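Local coordinates for protein MNMC2 (Aquifex aeolicus, PDB 3VYW) that transfers a methyl group from S-adenosylmethionine to the modified wobble uridine of tRNA, working without the oxidase domain to which such enzymes are usually fused, at residues L101-G106 / V190-F195. Numbering follows the deposited sequence.
Sequences LDVGFG and VFHDAF. With SAM (S-adenosylmethionine), chain E.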
ATOM      1  N   LEU A 101      -3.458 -10.342  -4.706  1.00 36.39           N
ATOM      2  CA  LEU A 101      -3.680  -9.920  -3.354  1.00 38.33           C
ATOM      3  C   LEU A 101      -3.720  -8.419  -3.388  1.00 37.49           C
ATOM      4  O   LEU A 101      -2.791  -7.801  -3.751  1.00 34.83           O
ATOM      5  CB  LEU A 101      -2.520 -10.387  -2.501  1.00 37.00           C
ATOM      6  CG  LEU A 101      -2.765 -10.934  -1.127  1.00 38.47           C
ATOM      7  CD1 LEU A 101      -1.814 -10.397  -0.100  1.00 37.13           C
ATOM      8  CD2 LEU A 101      -4.168 -10.641  -0.735  1.00 40.81           C
ATOM      9  N   ASP A 102      -4.839  -7.826  -3.033  1.00 44.12           N
ATOM     10  CA  ASP A 102      -4.976  -6.395  -3.143  1.00 42.14           C
ATOM     11  C   ASP A 102      -5.028  -5.727  -1.808  1.00 40.90           C
ATOM     12  O   ASP A 102      -5.937  -5.919  -1.084  1.00 42.99           O
ATOM     13  CB  ASP A 102      -6.244  -6.089  -3.898  1.00 45.27           C
ATOM     14  CG  ASP A 102      -6.301  -4.701  -4.375  1.00 54.72           C
ATOM     15  OD1 ASP A 102      -5.279  -4.216  -4.817  1.00 63.51           O
ATOM     16  OD2 ASP A 102      -7.354  -4.074  -4.322  1.00 51.67           O
ATOM     17  N   VAL A 103      -4.056  -4.896  -1.505  1.00 35.63           N
ATOM     18  CA  VAL A 103      -4.010  -4.225  -0.232  1.00 33.60           C
ATOM     19  C   VAL A 103      -4.622  -2.844  -0.334  1.00 37.81           C
ATOM     20  O   VAL A 103      -4.010  -1.945  -0.790  1.00 43.51           O
ATOM     21  CB  VAL A 103      -2.560  -4.084   0.213  1.00 30.35           C
ATOM     22  CG1 VAL A 103      -2.452  -3.201   1.397  1.00 34.12           C
ATOM     23  CG2 VAL A 103      -1.940  -5.403   0.514  1.00 26.86           C
ATOM     24  N   GLY A 104      -5.860  -2.710   0.095  1.00 39.38           N
ATOM     25  CA  GLY A 104      -6.617  -1.485  -0.004  1.00 37.11           C
ATOM     26  C   GLY A 104      -7.503  -1.416  -1.211  1.00 37.33           C
ATOM     27  O   GLY A 104      -7.082  -1.037  -2.246  1.00 40.69           O
ATOM     28  N   PHE A 105      -8.757  -1.762  -1.072  1.00 39.19           N
ATOM     29  CA  PHE A 105      -9.609  -1.791  -2.222  1.00 33.42           C
ATOM     30  C   PHE A 105      -9.758  -0.439  -2.868  1.00 32.68           C
ATOM     31  O   PHE A 105      -9.759  -0.326  -4.056  1.00 29.33           O
ATOM     32  CB  PHE A 105     -10.972  -2.330  -1.874  1.00 32.13           C
ATOM     33  CG  PHE A 105     -11.896  -2.327  -3.016  1.00 31.08           C
ATOM     34  CD1 PHE A 105     -11.822  -3.293  -3.951  1.00 32.89           C
ATOM     35  CD2 PHE A 105     -12.775  -1.317  -3.184  1.00 30.13           C
ATOM     36  CE1 PHE A 105     -12.639  -3.281  -5.021  1.00 32.27           C
ATOM     37  CE2 PHE A 105     -13.597  -1.294  -4.253  1.00 29.82           C
ATOM     38  CZ  PHE A 105     -13.533  -2.285  -5.168  1.00 30.43           C
ATOM     39  N   GLY A 106      -9.887   0.587  -2.057  1.00 30.51           N
ATOM     40  CA  GLY A 106     -10.023   1.933  -2.532  1.00 30.11           C
ATOM     41  C   GLY A 106     -11.219   2.169  -3.401  1.00 32.44           C
ATOM     42  O   GLY A 106     -12.299   1.883  -3.024  1.00 35.65           O
ATOM     43  N   VAL A 190       0.857  -8.893  -5.694  1.00 38.71           N
ATOM     44  CA  VAL A 190       0.312  -8.180  -4.577  1.00 36.18           C
ATOM     45  C   VAL A 190       0.313  -6.737  -4.951  1.00 33.30           C
ATOM     46  O   VAL A 190       1.318  -6.215  -5.257  1.00 29.14           O
ATOM     47  CB  VAL A 190       1.195  -8.294  -3.362  1.00 36.78           C
ATOM     48  CG1 VAL A 190       0.622  -7.502  -2.211  1.00 33.56           C
ATOM     49  CG2 VAL A 190       1.420  -9.731  -3.008  1.00 35.34           C
ATOM     50  N   PHE A 191      -0.834  -6.105  -4.944  1.00 31.64           N
ATOM     51  CA  PHE A 191      -0.891  -4.704  -5.236  1.00 32.71           C
ATOM     52  C   PHE A 191      -0.959  -4.023  -3.916  1.00 33.20           C
ATOM     53  O   PHE A 191      -1.959  -4.032  -3.299  1.00 32.72           O
ATOM     54  CB  PHE A 191      -2.167  -4.376  -5.972  1.00 31.28           C
ATOM     55  CG  PHE A 191      -2.201  -4.830  -7.380  1.00 33.77           C
ATOM     56  CD1 PHE A 191      -3.399  -4.954  -8.021  1.00 33.81           C
ATOM     57  CD2 PHE A 191      -1.063  -5.131  -8.057  1.00 33.30           C
ATOM     58  CE1 PHE A 191      -3.455  -5.372  -9.306  1.00 34.96           C
ATOM     59  CE2 PHE A 191      -1.112  -5.536  -9.345  1.00 32.88           C
ATOM     60  CZ  PHE A 191      -2.306  -5.662  -9.970  1.00 32.66           C
ATOM     61  N   HIS A 192       0.118  -3.432  -3.476  1.00 29.56           N
ATOM     62  CA  HIS A 192       0.132  -2.902  -2.172  1.00 30.39           C
ATOM     63  C   HIS A 192      -0.094  -1.454  -2.195  1.00 30.69           C
ATOM     64  O   HIS A 192       0.816  -0.694  -2.328  1.00 31.66           O
ATOM     65  CB  HIS A 192       1.477  -3.203  -1.592  1.00 31.75           C
ATOM     66  CG  HIS A 192       1.520  -3.129  -0.115  1.00 33.78           C
ATOM     67  ND1 HIS A 192       1.744  -4.162   0.624  1.00 33.53           N
ATOM     68  CD2 HIS A 192       1.354  -2.086   0.728  1.00 35.90           C
ATOM     69  CE1 HIS A 192       1.715  -3.819   1.881  1.00 32.07           C
ATOM     70  NE2 HIS A 192       1.500  -2.560   2.021  1.00 34.09           N
ATOM     71  N   ASP A 193      -1.325  -1.051  -2.012  1.00 33.98           N
ATOM     72  CA  ASP A 193      -1.700   0.310  -2.253  1.00 35.02           C
ATOM     73  C   ASP A 193      -2.401   0.926  -1.091  1.00 36.42           C
ATOM     74  O   ASP A 193      -3.568   1.152  -1.125  1.00 43.34           O
ATOM     75  CB  ASP A 193      -2.608   0.364  -3.447  1.00 38.13           C
ATOM     76  CG  ASP A 193      -2.676   1.701  -4.044  1.00 40.33           C
ATOM     77  OD1 ASP A 193      -1.852   2.525  -3.717  1.00 40.55           O
ATOM     78  OD2 ASP A 193      -3.558   1.943  -4.836  1.00 40.42           O
ATOM     79  N   ALA A 194      -1.652   1.175  -0.047  1.00 31.55           N
ATOM     80  CA  ALA A 194      -2.111   1.893   1.089  1.00 30.32           C
ATOM     81  C   ALA A 194      -1.768   3.345   0.919  1.00 32.02           C
ATOM     82  O   ALA A 194      -1.133   3.719  -0.019  1.00 32.95           O
ATOM     83  CB  ALA A 194      -1.494   1.337   2.332  1.00 30.18           C
ATOM     84  N   PHE A 195      -2.212   4.159   1.837  1.00 29.81           N
ATOM     85  CA  PHE A 195      -1.830   5.539   1.882  1.00 30.96           C
ATOM     86  C   PHE A 195      -0.420   5.522   2.384  1.00 28.20           C
ATOM     87  O   PHE A 195       0.048   4.537   2.828  1.00 30.04           O
ATOM     88  CB  PHE A 195      -2.748   6.364   2.774  1.00 29.59           C
ATOM     89  CG  PHE A 195      -4.085   6.606   2.194  1.00 29.02           C
ATOM     90  CD1 PHE A 195      -5.166   5.954   2.671  1.00 30.32           C
ATOM     91  CD2 PHE A 195      -4.245   7.460   1.168  1.00 28.12           C
ATOM     92  CE1 PHE A 195      -6.386   6.146   2.133  1.00 27.53           C
ATOM     93  CE2 PHE A 195      -5.463   7.661   0.616  1.00 29.00           C
ATOM     94  CZ  PHE A 195      -6.539   7.004   1.101  1.00 27.27           C
TER
HETATM   95  N   SAM E 501      -6.247   0.835  -4.216  1.00 36.95           N
HETATM   96  CA  SAM E 501      -7.223   1.856  -4.288  1.00 41.32           C
HETATM   97  C   SAM E 501      -7.544   1.950  -5.729  1.00 42.41           C
HETATM   98  O   SAM E 501      -8.478   2.583  -6.155  1.00 44.54           O
HETATM   99  OXT SAM E 501      -6.867   1.327  -6.492  1.00 44.23           O
HETATM  100  CB  SAM E 501      -6.605   3.047  -3.590  1.00 44.33           C
HETATM  101  CG  SAM E 501      -6.739   2.798  -2.083  1.00 49.23           C
HETATM  102  SD  SAM E 501      -6.123   3.929  -1.063  1.00 49.66           S
HETATM  103  CE  SAM E 501      -4.611   4.293  -1.546  1.00 50.49           C
HETATM  104  C5' SAM E 501      -5.970   3.334   0.477  1.00 45.65           C
HETATM  105  C4' SAM E 501      -7.068   2.377   0.959  1.00 45.13           C
HETATM  106  O4' SAM E 501      -6.575   1.592   2.027  1.00 43.04           O
HETATM  107  C3' SAM E 501      -8.295   3.061   1.524  1.00 45.60           C
HETATM  108  O3' SAM E 501      -9.456   2.390   1.088  1.00 40.82           O
HETATM  109  C2' SAM E 501      -8.173   2.868   3.010  1.00 44.34           C
HETATM  110  O2' SAM E 501      -9.439   2.830   3.608  1.00 39.91           O
HETATM  111  C1' SAM E 501      -7.498   1.540   3.094  1.00 39.57           C
HETATM  112  N9  SAM E 501      -6.869   1.242   4.398  1.00 36.84           N
HETATM  113  C8  SAM E 501      -6.083   2.011   5.114  1.00 32.57           C
HETATM  114  N7  SAM E 501      -5.685   1.418   6.222  1.00 30.89           N
HETATM  115  C5  SAM E 501      -6.221   0.234   6.243  1.00 30.61           C
HETATM  116  C6  SAM E 501      -6.205  -0.913   7.140  1.00 33.11           C
HETATM  117  N6  SAM E 501      -5.525  -0.915   8.273  1.00 30.44           N
HETATM  118  N1  SAM E 501      -6.896  -1.961   6.797  1.00 31.67           N
HETATM  119  C2  SAM E 501      -7.572  -2.005   5.688  1.00 29.02           C
HETATM  120  N3  SAM E 501      -7.636  -1.013   4.853  1.00 32.65           N
HETATM  121  C4  SAM E 501      -7.000   0.123   5.055  1.00 31.46           C
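The tight end of the contact lies in the middle of the sheet, where residues 101-103 and 190-192, in neighbouring strands, run parallel with their axes 4.7 Å apart. Phe191 straddles Asp102: its N gives a hydrogen bond to Leu101 O at 2.9 Å, nearly along the C=O axis, and its O takes one from Val103 N. Asp193 N then reaches Val103 O, less straight, as the strands end. On one face Val103 and His192 lie side by side; with CG1 anti to the backbone N (chi1 170°), Val103 sets this methyl 4.0 Å from the imidazole centroid in a CH-pi contact. His192 NE2 bonds to Leu203 O, which helps fix the ring's rotation. On the other face Asp102 OD1 sits in plane at the edge of the Phe191 ring, 3.3 Å from Phe191 CB, while OD2 is held by Ser131.

Beyond Val103 the chains stop pairing directly, and the cofactor bridges the looser end. SAM N donates to Gly104 O at 2.8 Å and to Asp193 OD2 at 3.0 Å, a carboxylate that probably steadies the ammonium charge. Further out, a face of the Phe195 ring meets SAM SD, offset toward the rim, and its CE1 lies 3.3 Å from SAM C5'. An alanine here would remove that ring and would probably leave the sulfonium and ribose side of SAM less firmly held. Strand ends opening into a glycine-bearing loop around SAM are the hallmark of the Rossmann-like class I methyltransferase fold.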